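Local coordinates for protein glucokinase (Thermus thermophilus, PDB 3VOV) that probably phosphorylates glucose and other hexoses at the expense of ATP, as a zinc-containing sugar kinase of the ROK family, at residues B[175-180]-B[223-228]; B[247-250]-B[255-258]; B[106-111]-B[129-134]; B[201-206]-B[216-221]; B[12-17]-B[284-289]. All coordinates share one frame; numbering follows the deposited sequence.

Interaction 1 of 5, residues B[175-180]-B[223-228]. With ZN (zinc ion), chain G.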
# COMPACT_ATOMS: atom_id res chain seq x y z
N GLY B 175 -5.19 -4.75 -7.65
CA GLY B 175 -3.99 -5.08 -6.91
C GLY B 175 -3.61 -6.55 -6.89
O GLY B 175 -2.80 -6.95 -6.05
N CYS B 176 -4.24 -7.35 -7.78
CA CYS B 176 -3.92 -8.76 -7.97
C CYS B 176 -2.52 -8.85 -8.50
O CYS B 176 -2.07 -7.96 -9.22
CB CYS B 176 -4.89 -9.39 -8.99
SG CYS B 176 -6.51 -9.57 -8.33
N LEU B 177 -1.83 -9.95 -8.22
CA LEU B 177 -0.52 -10.15 -8.82
C LEU B 177 -0.60 -9.97 -10.35
O LEU B 177 0.26 -9.29 -10.95
CB LEU B 177 0.00 -11.55 -8.45
CG LEU B 177 1.33 -12.00 -9.06
CD1 LEU B 177 2.46 -10.99 -8.84
CD2 LEU B 177 1.71 -13.42 -8.51
N GLU B 178 -1.63 -10.54 -10.98
CA GLU B 178 -1.76 -10.39 -12.44
C GLU B 178 -1.78 -8.93 -12.85
O GLU B 178 -1.10 -8.50 -13.79
CB GLU B 178 -3.06 -11.04 -12.94
CG GLU B 178 -3.24 -10.81 -14.44
CD GLU B 178 -4.26 -11.77 -15.05
OE1 GLU B 178 -3.87 -12.90 -15.35
OE2 GLU B 178 -5.45 -11.39 -15.19
N ALA B 179 -2.60 -8.17 -12.16
CA ALA B 179 -2.81 -6.78 -12.54
C ALA B 179 -1.55 -5.91 -12.25
O ALA B 179 -1.47 -4.74 -12.69
CB ALA B 179 -4.01 -6.23 -11.80
N LEU B 180 -0.61 -6.47 -11.50
CA LEU B 180 0.61 -5.74 -11.16
C LEU B 180 1.77 -6.07 -12.06
O LEU B 180 2.65 -5.22 -12.27
CB LEU B 180 1.05 -6.07 -9.72
CG LEU B 180 0.10 -5.51 -8.63
CD1 LEU B 180 0.50 -6.14 -7.27
CD2 LEU B 180 0.08 -3.92 -8.55
N ARG B 223 9.73 -7.46 -8.45
CA ARG B 223 9.58 -7.62 -7.00
C ARG B 223 8.18 -8.13 -6.57
O ARG B 223 8.09 -8.86 -5.59
CB ARG B 223 9.88 -6.29 -6.27
CG ARG B 223 11.37 -5.78 -6.45
CD ARG B 223 11.68 -4.68 -5.42
NE ARG B 223 10.87 -3.51 -5.69
CZ ARG B 223 11.15 -2.59 -6.62
NH1 ARG B 223 12.28 -2.68 -7.33
NH2 ARG B 223 10.33 -1.58 -6.79
N TYR B 224 7.11 -7.68 -7.23
CA TYR B 224 5.76 -8.15 -6.86
C TYR B 224 5.64 -9.65 -7.10
O TYR B 224 4.98 -10.35 -6.34
CB TYR B 224 4.66 -7.40 -7.61
CG TYR B 224 4.29 -6.07 -6.94
CD1 TYR B 224 3.85 -6.03 -5.61
CD2 TYR B 224 4.35 -4.89 -7.65
CE1 TYR B 224 3.47 -4.78 -5.00
CE2 TYR B 224 4.01 -3.65 -7.08
CZ TYR B 224 3.60 -3.61 -5.76
OH TYR B 224 3.26 -2.42 -5.24
N VAL B 225 6.30 -10.14 -8.15
CA VAL B 225 6.29 -11.59 -8.41
C VAL B 225 7.02 -12.29 -7.26
O VAL B 225 6.50 -13.26 -6.73
CB VAL B 225 6.89 -11.96 -9.77
CG1 VAL B 225 6.98 -13.50 -9.89
CG2 VAL B 225 6.02 -11.36 -10.93
N GLY B 226 8.19 -11.78 -6.86
CA GLY B 226 8.93 -12.33 -5.74
C GLY B 226 8.13 -12.32 -4.45
O GLY B 226 8.12 -13.30 -3.67
N ILE B 227 7.45 -11.20 -4.21
CA ILE B 227 6.65 -11.09 -3.00
C ILE B 227 5.47 -12.06 -3.04
O ILE B 227 5.13 -12.68 -2.00
CB ILE B 227 6.12 -9.63 -2.79
CG1 ILE B 227 7.29 -8.68 -2.50
CG2 ILE B 227 5.07 -9.58 -1.62
CD1 ILE B 227 6.85 -7.16 -2.52
N GLY B 228 4.81 -12.16 -4.20
CA GLY B 228 3.61 -13.01 -4.29
C GLY B 228 3.98 -14.49 -4.10
O GLY B 228 3.30 -15.22 -3.41
ZN ZN G . -7.52 -10.36 -10.40

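Interaction 2 of 5, residues B[247-250]-B[255-258]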
# COMPACT_ATOMS: atom_id res chain seq x y z
N VAL B 247 7.00 -14.21 -20.59
CA VAL B 247 7.37 -12.89 -20.13
C VAL B 247 8.46 -12.99 -19.06
O VAL B 247 9.44 -12.23 -19.10
CB VAL B 247 6.13 -12.07 -19.68
CG1 VAL B 247 6.53 -10.84 -19.00
CG2 VAL B 247 5.26 -11.73 -20.90
N ALA B 248 8.31 -13.91 -18.10
CA ALA B 248 9.33 -14.04 -17.06
C ALA B 248 10.63 -14.67 -17.63
O ALA B 248 11.73 -14.19 -17.39
CB ALA B 248 8.82 -14.86 -15.94
N LEU B 249 10.49 -15.74 -18.39
CA LEU B 249 11.69 -16.46 -18.88
C LEU B 249 12.54 -15.65 -19.87
O LEU B 249 13.76 -15.78 -19.88
CB LEU B 249 11.31 -17.83 -19.47
CG LEU B 249 10.59 -18.82 -18.52
CD1 LEU B 249 10.09 -20.01 -19.29
CD2 LEU B 249 11.51 -19.29 -17.44
N ASN B 250 11.93 -14.79 -20.69
CA ASN B 250 12.70 -14.01 -21.65
C ASN B 250 12.98 -12.57 -21.22
O ASN B 250 13.51 -11.79 -22.00
CB ASN B 250 12.03 -14.08 -23.03
CG ASN B 250 11.99 -15.50 -23.57
OD1 ASN B 250 13.03 -16.17 -23.65
ND2 ASN B 250 10.81 -15.98 -23.89
N TYR B 255 15.78 -8.51 -14.29
CA TYR B 255 14.41 -8.82 -13.85
C TYR B 255 14.47 -10.01 -12.91
O TYR B 255 13.96 -9.97 -11.81
CB TYR B 255 13.50 -9.12 -15.05
CG TYR B 255 12.11 -9.69 -14.71
CD1 TYR B 255 11.01 -8.83 -14.52
CD2 TYR B 255 11.89 -11.07 -14.66
CE1 TYR B 255 9.74 -9.36 -14.25
CE2 TYR B 255 10.61 -11.60 -14.37
CZ TYR B 255 9.55 -10.73 -14.19
OH TYR B 255 8.32 -11.25 -13.88
N TRP B 256 15.16 -11.05 -13.34
CA TRP B 256 15.28 -12.26 -12.55
C TRP B 256 16.00 -12.01 -11.24
O TRP B 256 15.57 -12.50 -10.18
CB TRP B 256 15.93 -13.37 -13.38
CG TRP B 256 15.50 -14.71 -12.90
CD1 TRP B 256 16.03 -15.41 -11.83
CD2 TRP B 256 14.40 -15.51 -13.39
NE1 TRP B 256 15.35 -16.60 -11.66
CE2 TRP B 256 14.34 -16.67 -12.59
CE3 TRP B 256 13.50 -15.37 -14.46
CZ2 TRP B 256 13.39 -17.68 -12.81
CZ3 TRP B 256 12.57 -16.39 -14.68
CH2 TRP B 256 12.52 -17.51 -13.86
N GLU B 257 17.05 -11.19 -11.27
CA GLU B 257 17.78 -10.86 -10.04
C GLU B 257 16.89 -10.14 -9.00
O GLU B 257 16.92 -10.47 -7.81
CB GLU B 257 19.04 -10.01 -10.33
CG GLU B 257 20.00 -10.67 -11.36
CD GLU B 257 21.08 -9.71 -11.97
OE1 GLU B 257 20.95 -8.45 -11.96
OE2 GLU B 257 22.07 -10.27 -12.51
N ALA B 258 16.13 -9.15 -9.47
CA ALA B 258 15.28 -8.35 -8.60
C ALA B 258 14.17 -9.22 -8.05
O ALA B 258 13.82 -9.10 -6.91
CB ALA B 258 14.72 -7.16 -9.35

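Interaction 3 of 5, residues B[106-111]-B[129-134]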
# COMPACT_ATOMS: atom_id res chain seq x y z
N ASN B 106 -7.18 -27.05 -16.68
CA ASN B 106 -6.78 -25.68 -17.01
C ASN B 106 -5.31 -25.72 -17.49
O ASN B 106 -4.49 -26.47 -16.95
CB ASN B 106 -6.98 -24.83 -15.75
CG ASN B 106 -6.07 -23.66 -15.70
OD1 ASN B 106 -6.26 -22.67 -16.43
ND2 ASN B 106 -5.08 -23.72 -14.83
N ASP B 107 -4.97 -24.90 -18.48
CA ASP B 107 -3.63 -24.94 -19.08
C ASP B 107 -2.49 -24.66 -18.12
O ASP B 107 -1.45 -25.29 -18.21
CB ASP B 107 -3.54 -24.03 -20.29
CG ASP B 107 -3.80 -22.55 -19.96
OD1 ASP B 107 -4.31 -22.17 -18.89
OD2 ASP B 107 -3.40 -21.76 -20.78
N ALA B 108 -2.68 -23.71 -17.19
CA ALA B 108 -1.67 -23.39 -16.18
C ALA B 108 -1.51 -24.51 -15.14
O ALA B 108 -0.37 -24.86 -14.77
CB ALA B 108 -2.00 -22.03 -15.52
N ASN B 109 -2.63 -25.11 -14.70
CA ASN B 109 -2.58 -26.32 -13.84
C ASN B 109 -1.83 -27.46 -14.56
O ASN B 109 -1.00 -28.16 -13.96
CB ASN B 109 -3.98 -26.87 -13.49
CG ASN B 109 -4.73 -26.02 -12.48
OD1 ASN B 109 -4.16 -25.17 -11.82
ND2 ASN B 109 -6.03 -26.25 -12.36
N ALA B 110 -2.16 -27.66 -15.82
CA ALA B 110 -1.47 -28.65 -16.65
C ALA B 110 0.08 -28.43 -16.77
O ALA B 110 0.87 -29.38 -16.58
CB ALA B 110 -2.15 -28.72 -18.03
N ALA B 111 0.51 -27.20 -17.08
CA ALA B 111 1.93 -26.91 -17.09
C ALA B 111 2.54 -27.19 -15.71
O ALA B 111 3.64 -27.75 -15.61
CB ALA B 111 2.25 -25.45 -17.58
N TYR B 129 3.67 -23.59 -9.02
CA TYR B 129 4.08 -23.11 -10.33
C TYR B 129 3.37 -21.81 -10.68
O TYR B 129 2.16 -21.69 -10.49
CB TYR B 129 3.73 -24.17 -11.35
CG TYR B 129 3.92 -23.78 -12.79
CD1 TYR B 129 5.16 -23.83 -13.36
CD2 TYR B 129 2.83 -23.41 -13.59
CE1 TYR B 129 5.36 -23.49 -14.70
CE2 TYR B 129 3.00 -23.08 -14.94
CZ TYR B 129 4.30 -23.13 -15.48
OH TYR B 129 4.53 -22.84 -16.81
N LEU B 130 4.12 -20.85 -11.21
CA LEU B 130 3.53 -19.57 -11.66
C LEU B 130 3.99 -19.33 -13.06
O LEU B 130 5.15 -19.58 -13.38
CB LEU B 130 4.02 -18.42 -10.78
CG LEU B 130 3.23 -17.11 -10.91
CD1 LEU B 130 1.95 -17.23 -10.11
CD2 LEU B 130 4.08 -15.90 -10.42
N THR B 131 3.07 -18.92 -13.92
CA THR B 131 3.46 -18.58 -15.28
C THR B 131 3.13 -17.13 -15.54
O THR B 131 1.97 -16.71 -15.40
CB THR B 131 2.78 -19.52 -16.36
OG1 THR B 131 2.97 -18.97 -17.67
CG2 THR B 131 1.32 -19.71 -16.08
N VAL B 132 4.16 -16.36 -15.91
CA VAL B 132 3.99 -14.96 -16.30
C VAL B 132 4.06 -14.85 -17.82
O VAL B 132 5.09 -15.06 -18.43
CB VAL B 132 5.07 -14.05 -15.61
CG1 VAL B 132 4.83 -12.55 -15.88
CG2 VAL B 132 5.06 -14.30 -14.11
N SER B 133 2.93 -14.54 -18.42
CA SER B 133 2.82 -14.33 -19.84
C SER B 133 1.95 -13.08 -20.03
O SER B 133 2.14 -12.07 -19.35
CB SER B 133 2.11 -15.57 -20.46
OG SER B 133 2.03 -15.46 -21.86
N THR B 134 1.03 -13.14 -20.97
CA THR B 134 0.07 -12.10 -21.20
C THR B 134 -0.70 -11.80 -19.90
O THR B 134 -0.86 -10.64 -19.52
CB THR B 134 -0.91 -12.54 -22.34
OG1 THR B 134 -0.22 -12.44 -23.60
CG2 THR B 134 -2.04 -11.59 -22.40

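Interaction 4 of 5, residues B[201-206]-B[216-221]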
# COMPACT_ATOMS: atom_id res chain seq x y z
N ARG B 201 8.33 -6.26 -25.71
CA ARG B 201 9.59 -6.15 -26.48
C ARG B 201 10.25 -4.77 -26.40
O ARG B 201 11.41 -4.69 -26.09
CB ARG B 201 9.45 -6.57 -27.95
CG ARG B 201 9.62 -8.06 -28.12
CD ARG B 201 8.47 -8.71 -28.88
NE ARG B 201 8.52 -8.44 -30.32
CZ ARG B 201 7.53 -7.92 -31.05
NH1 ARG B 201 6.35 -7.58 -30.52
NH2 ARG B 201 7.73 -7.75 -32.35
N GLU B 202 9.49 -3.71 -26.69
CA GLU B 202 10.00 -2.33 -26.64
C GLU B 202 10.37 -2.00 -25.18
O GLU B 202 11.45 -1.45 -24.91
CB GLU B 202 8.96 -1.38 -27.28
CG GLU B 202 9.08 0.17 -27.05
CD GLU B 202 10.20 0.85 -27.81
OE1 GLU B 202 10.99 0.19 -28.54
OE2 GLU B 202 10.31 2.09 -27.67
N LEU B 203 9.52 -2.38 -24.22
CA LEU B 203 9.82 -2.16 -22.80
C LEU B 203 11.16 -2.79 -22.39
O LEU B 203 11.98 -2.14 -21.74
CB LEU B 203 8.68 -2.65 -21.87
CG LEU B 203 8.93 -2.52 -20.35
CD1 LEU B 203 9.12 -1.05 -19.92
CD2 LEU B 203 7.82 -3.24 -19.53
N PHE B 204 11.40 -4.04 -22.79
CA PHE B 204 12.65 -4.70 -22.39
C PHE B 204 13.91 -4.11 -23.12
O PHE B 204 15.01 -4.11 -22.57
CB PHE B 204 12.57 -6.22 -22.58
CG PHE B 204 11.59 -6.94 -21.66
CD1 PHE B 204 11.12 -8.20 -22.00
CD2 PHE B 204 11.18 -6.37 -20.44
CE1 PHE B 204 10.21 -8.89 -21.16
CE2 PHE B 204 10.27 -7.05 -19.60
CZ PHE B 204 9.80 -8.32 -19.96
N ARG B 205 13.74 -3.62 -24.35
CA ARG B 205 14.82 -2.91 -25.05
C ARG B 205 15.17 -1.63 -24.28
O ARG B 205 16.34 -1.38 -23.98
CB ARG B 205 14.39 -2.57 -26.50
CG ARG B 205 15.25 -1.47 -27.19
CD ARG B 205 14.70 -0.99 -28.55
NE ARG B 205 13.77 0.13 -28.41
CZ ARG B 205 14.09 1.36 -28.00
NH1 ARG B 205 15.33 1.67 -27.64
NH2 ARG B 205 13.14 2.29 -27.94
N LEU B 206 14.15 -0.84 -23.95
CA LEU B 206 14.33 0.35 -23.14
C LEU B 206 15.04 0.06 -21.81
O LEU B 206 15.95 0.81 -21.39
CB LEU B 206 12.99 1.04 -22.90
CG LEU B 206 12.36 1.82 -24.06
CD1 LEU B 206 10.91 2.05 -23.80
CD2 LEU B 206 13.14 3.14 -24.31
N ARG B 216 12.47 1.33 -13.61
CA ARG B 216 11.59 1.48 -12.48
C ARG B 216 10.42 0.51 -12.54
O ARG B 216 10.12 -0.22 -11.59
CB ARG B 216 11.07 2.94 -12.39
CG ARG B 216 10.68 3.34 -10.93
CD ARG B 216 9.90 4.70 -10.87
NE ARG B 216 9.55 5.09 -9.50
CZ ARG B 216 10.31 5.88 -8.72
NH1 ARG B 216 11.49 6.36 -9.16
NH2 ARG B 216 9.90 6.18 -7.50
N LEU B 217 9.76 0.52 -13.69
CA LEU B 217 8.52 -0.21 -13.94
C LEU B 217 8.78 -1.72 -13.97
O LEU B 217 8.03 -2.50 -13.37
CB LEU B 217 8.00 0.28 -15.32
CG LEU B 217 6.65 -0.08 -15.86
CD1 LEU B 217 6.37 0.89 -17.00
CD2 LEU B 217 6.68 -1.52 -16.33
N VAL B 218 9.83 -2.12 -14.69
CA VAL B 218 10.17 -3.56 -14.79
C VAL B 218 10.57 -4.16 -13.43
O VAL B 218 10.11 -5.26 -13.03
CB VAL B 218 11.26 -3.82 -15.84
CG1 VAL B 218 11.74 -5.26 -15.78
CG2 VAL B 218 10.75 -3.54 -17.23
N LEU B 219 11.44 -3.46 -12.71
CA LEU B 219 11.89 -3.94 -11.41
C LEU B 219 10.77 -4.02 -10.38
O LEU B 219 10.79 -4.90 -9.54
CB LEU B 219 13.05 -3.07 -10.87
CG LEU B 219 14.34 -3.11 -11.67
CD1 LEU B 219 15.38 -2.12 -11.06
CD2 LEU B 219 14.91 -4.49 -11.79
N GLN B 220 9.85 -3.06 -10.40
CA GLN B 220 8.71 -3.09 -9.49
C GLN B 220 7.85 -4.34 -9.75
O GLN B 220 7.41 -5.00 -8.82
CB GLN B 220 7.87 -1.81 -9.59
CG GLN B 220 6.48 -1.97 -8.95
CD GLN B 220 5.70 -0.66 -8.88
OE1 GLN B 220 4.56 -0.56 -9.38
NE2 GLN B 220 6.29 0.34 -8.26
N ALA B 221 7.64 -4.65 -11.03
CA ALA B 221 6.86 -5.85 -11.42
C ALA B 221 7.59 -7.11 -11.00
O ALA B 221 6.98 -8.05 -10.47
CB ALA B 221 6.64 -5.86 -12.95

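Interaction 5 of 5, residues B[12-17]-B[284-289]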
# COMPACT_ATOMS: atom_id res chain seq x y z
N LYS B 12 -3.25 -22.88 -32.23
CA LYS B 12 -2.92 -24.28 -32.54
C LYS B 12 -3.50 -25.29 -31.54
O LYS B 12 -3.66 -25.01 -30.35
CB LYS B 12 -1.40 -24.45 -32.54
CG LYS B 12 -0.67 -23.61 -33.62
CD LYS B 12 -0.99 -24.19 -35.01
CE LYS B 12 -0.17 -23.55 -36.15
NZ LYS B 12 1.14 -23.08 -35.65
N ILE B 13 -3.79 -26.48 -32.05
CA ILE B 13 -4.05 -27.65 -31.22
C ILE B 13 -2.81 -28.55 -31.30
O ILE B 13 -2.34 -28.85 -32.39
CB ILE B 13 -5.24 -28.45 -31.81
CG1 ILE B 13 -6.54 -27.63 -31.65
CG2 ILE B 13 -5.28 -29.88 -31.21
CD1 ILE B 13 -7.71 -28.13 -32.41
N ALA B 14 -2.31 -28.97 -30.13
CA ALA B 14 -1.28 -30.00 -30.04
C ALA B 14 -1.84 -31.32 -29.51
O ALA B 14 -2.72 -31.34 -28.62
CB ALA B 14 -0.12 -29.51 -29.16
N ALA B 15 -1.34 -32.43 -30.05
CA ALA B 15 -1.77 -33.73 -29.63
C ALA B 15 -0.58 -34.70 -29.53
O ALA B 15 0.38 -34.57 -30.29
CB ALA B 15 -2.85 -34.29 -30.61
N GLY B 16 -0.63 -35.65 -28.61
CA GLY B 16 0.38 -36.70 -28.64
C GLY B 16 0.00 -37.82 -27.75
O GLY B 16 -0.65 -37.59 -26.73
N VAL B 17 0.38 -39.04 -28.15
CA VAL B 17 0.32 -40.23 -27.28
C VAL B 17 1.43 -40.07 -26.26
O VAL B 17 2.47 -39.48 -26.57
CB VAL B 17 0.46 -41.56 -28.09
CG1 VAL B 17 0.49 -42.77 -27.17
CG2 VAL B 17 -0.71 -41.72 -29.10
N ALA B 284 4.91 -27.90 -22.18
CA ALA B 284 4.46 -28.19 -20.80
C ALA B 284 2.95 -28.44 -20.80
O ALA B 284 2.47 -29.33 -20.14
CB ALA B 284 4.80 -27.02 -19.84
N GLY B 285 2.20 -27.66 -21.56
CA GLY B 285 0.73 -27.81 -21.51
C GLY B 285 0.26 -29.17 -22.06
O GLY B 285 -0.64 -29.78 -21.49
N LEU B 286 0.83 -29.59 -23.20
CA LEU B 286 0.54 -30.90 -23.79
C LEU B 286 0.94 -32.01 -22.83
O LEU B 286 0.13 -32.92 -22.57
CB LEU B 286 1.26 -31.09 -25.16
CG LEU B 286 1.06 -32.46 -25.83
CD1 LEU B 286 -0.39 -32.77 -26.02
CD2 LEU B 286 1.81 -32.60 -27.20
N LEU B 287 2.16 -31.95 -22.31
CA LEU B 287 2.62 -32.93 -21.31
C LEU B 287 1.70 -33.00 -20.09
O LEU B 287 1.31 -34.09 -19.65
CB LEU B 287 4.07 -32.63 -20.87
CG LEU B 287 5.11 -32.89 -21.97
CD1 LEU B 287 6.51 -32.31 -21.61
CD2 LEU B 287 5.21 -34.41 -22.27
N GLY B 288 1.29 -31.84 -19.56
CA GLY B 288 0.41 -31.85 -18.36
C GLY B 288 -1.00 -32.33 -18.69
O GLY B 288 -1.68 -32.89 -17.84
N ALA B 289 -1.47 -32.06 -19.90
CA ALA B 289 -2.80 -32.60 -20.31
C ALA B 289 -2.72 -34.13 -20.40
O ALA B 289 -3.61 -34.86 -19.95
CB ALA B 289 -3.20 -32.02 -21.66

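Interaction 1 of 5, residues B[175-180]-B[223-228]
Leu180 lays its CD1 methyl squarely on the Tyr224 ring, 3.8 Å from the ring centroid and only 13° off the ring normal, a CH-pi contact over the middle of the face. The two side chains cross at a slant. Leu180 points from its backbone toward helix 212-236; a chi1 of -69° sets CG beside its own backbone N, and a chi2 of 169° then puts CD1 over the ring. Leu177, one turn earlier, goes for the backbone instead of the ring: its CD1 sits 3.6 Å from Tyr224 O and 4.1 Å from Val225 CG2. The nearest CA atoms, those of Leu177 and Gly228, are 6.8 Å apart, and a CB on Gly228 would sit tightly against Leu177 CD2. The hydroxyl of Tyr224 reaches across the subunit boundary and is hydrogen-bonded to Gly165 O of the second subunit. Replacing Tyr224 by an alanine would probably leave Leu180 CD1 facing a gap and cost the neighbouring subunit's Gly165 carbonyl its hydroxyl partner. On the far side of the short helix 177-181, Cys176 occupies the N-cap position and turns its SG away to the zinc ion, 2.4 Å off. His159, Cys169 and Cys171 complete the metal's coordination. The contact therefore packs the helix that leaves the zinc site against the long helix 212-236, and the zinc site itself, with three cysteines and one histidine, is characteristic of many ROK-family sugar kinases.

Interaction 2 of 5, residues B[247-250]-B[255-258]
Ala248 packs against both Tyr255 and Trp256, at a corner where the short helix 246-249 leads through a brief loop into helix 253-265 beside the second sheet of this actin-like ATPase fold. Consecutive on their helix, the two rings reach the alanine with different parts. Tyr255 holds its ring out opposite its backbone N (chi1 170°), and this carries it toward helix 246-249 until CE2 lies 3.9 Å from Ala248 CA and 4.0 Å from Ala248 CB. Trp256 starts out less directly. Its chi1 of -153° is well short of a fully trans setting, and the indole swings round to present the six-membered half to the alanine and to Leu249. Leu249 leaves its backbone facing away, yet its branch runs alongside the indole in the same direction, and CD2 comes within 4.1 Å of Trp256 CH2. Arg277 serves both partners, hydrogen-bonding to Leu249 O and making a cation-pi contact with Trp256, while Leu243 of strand 240-244 touches both Ala248 and Trp256. Tyr255 also packs against Val218 and Val225 of helix 212-236. The carbonyl of Ala248 meets the indole at its edge, near the ring plane, with O 3.6 Å from Trp256 CZ3.

Interaction 3 of 5, residues B[106-111]-B[129-134]
Ala111 and Tyr129 make the main apolar contact between helix 107-118 and strand 127-132. The alanine methyl CB lies 3.6 Å from both CE2 and OH of the tyrosine, at the phenol end of the ring, and the alanine's carbonyl carbon stands over one face, displaced toward the rim. Tyr129 gets there by stretching away from the strand toward the helix, its chi1 of 172° keeping the ring clear of its own backbone N. Two residues along, Thr131 points from the same side of the strand, and its CG2 methyl touches Ala108 CB at 4.1 Å. Ala108 and Ala111, one turn apart, put small methyls at the interface, where the axes of 107-111 and 129-132 approach to 8.6 Å at an angle of 125°.

Of the polar atoms, Ala108 O approaches the ring obliquely, 3.7 Å from Tyr129 CD2. Within the helix's first turn, the backbone N of Ala108 makes a weak bond of 2.8 Å to Asp107 OD1. Ordinary backbone bonds hold the turn itself, as from Ala110 N to Asn106 O.

Helix 107-118 follows directly from strand 102-106, an edge strand of the first sheet, whereas strand 127-132 is the middle strand of the second. The contact thus bridges the two halves of the actin-like ATPase fold, near the centre of the chain. Strand 127-132 is flanked by strands 136-142 and 240-244, Tyr129 also touches Val242 on the latter, and Leu130 turns its side chain to the opposite face of the sheet, against Val225 and Leu229 of helix 212-236.

Interaction 4 of 5, residues B[201-206]-B[216-221]
Leu203 and Val218 slide past each other in opposite directions, and the tight part of the contact is built round them. Val218 CG2 nestles against the leucine branch point, 3.7 Å from Leu203 CD2 and 3.8 Å from Leu203 CG. The same Leu203 CD2 also meets Leu217 CD2 at 3.8 Å, those two leucines crossing at a slant. A chi1 of 177° directs the Leu203 branch toward helix 212-236, where Leu186 of helix 183-194 packs on Leu203 and Leu217 as well. Phe204 is more distant: only the rim of its ring faces Val218, with CE2 4.3 Å from CG2. These helices belong to the helical layer on the zinc-bearing half of the ROK fold, and segments 201-206 and 216-221 meet nearly at right angles, at 105°, with axes 10.5 Å apart. The side of helix 200-208 away from this packing is looser, with Arg205 exposed. There Arg205 grips Glu202 side-on, NE to OE1 and NH2 to OE2, each 2.8 Å; OE1 lies in the guanidinium plane, although NE meets it from above the carboxylate plane. Arg196 shares the carboxylate through OE2. Arg216, by contrast, is buried between subunits, salt-bridged to Glu174 of the second subunit and stacked by cation-pi contact on Tyr266 of the fourth.

Interaction 5 of 5, residues B[12-17]-B[284-289]
Strand 12-17 and helix 284-289 run in broadly the same sense, crossing at -48° with axes 8.7 Å apart, and Ala14 CA comes to 6.6 Å from Leu286 CA. This is a helix laid on a sheet in the first half of the actin-like ATPase fold: strand 12-18 lies between strands 3-8 and 27-30, and the C-terminal helix 284-299 packs over one face while helix 36-54 takes the other, where Ile13 and Ala15 point. Nearly everything from the helix side is done by one residue, Leu286. It aims toward the strand, and its two methyls spread over the strand backbone from Ala14 to Gly16. CD1 lies 3.8 Å from Ala14 O, and CD2 4.1 Å from Ala14 CB. The strand offers little beyond its own main chain: an alanine methyl, then Gly16, where a CB would point at the helix and stand close to Leu286 CD2. The leucine also touches Leu23. An alanine in place of Leu286 would probably open a gap between helix and strand, leaving Ala14 CB without its methyl partner and the strand backbone uncovered on this side. Further along the strand, Leu286 CD2 rests 3.9 Å from Ala15 O and Leu286 CD1 the same distance from Gly16 N.

The contacts divide between the two halves of the fold. Interaction 5 belongs to the first sheet, and its loop, closed by the chain's two ends, encloses all the others. Interaction 3 comes next along the chain, then interaction 1 with interaction 4 nested inside it, then interaction 2. Interactions 1 and 4 share helix 212-236 and both touch the second subunit, which places this helix between the zinc-site region and that subunit. Interactions 2 and 4 have centres only 10 Å apart, meeting through Tyr255 and Val218. Interaction 3 is the bridge: Leu130 reaches interaction 1, and Ala110 and Ala111 pack on the helix of interaction 5, whose centre is about 28 Å from that of interaction 1.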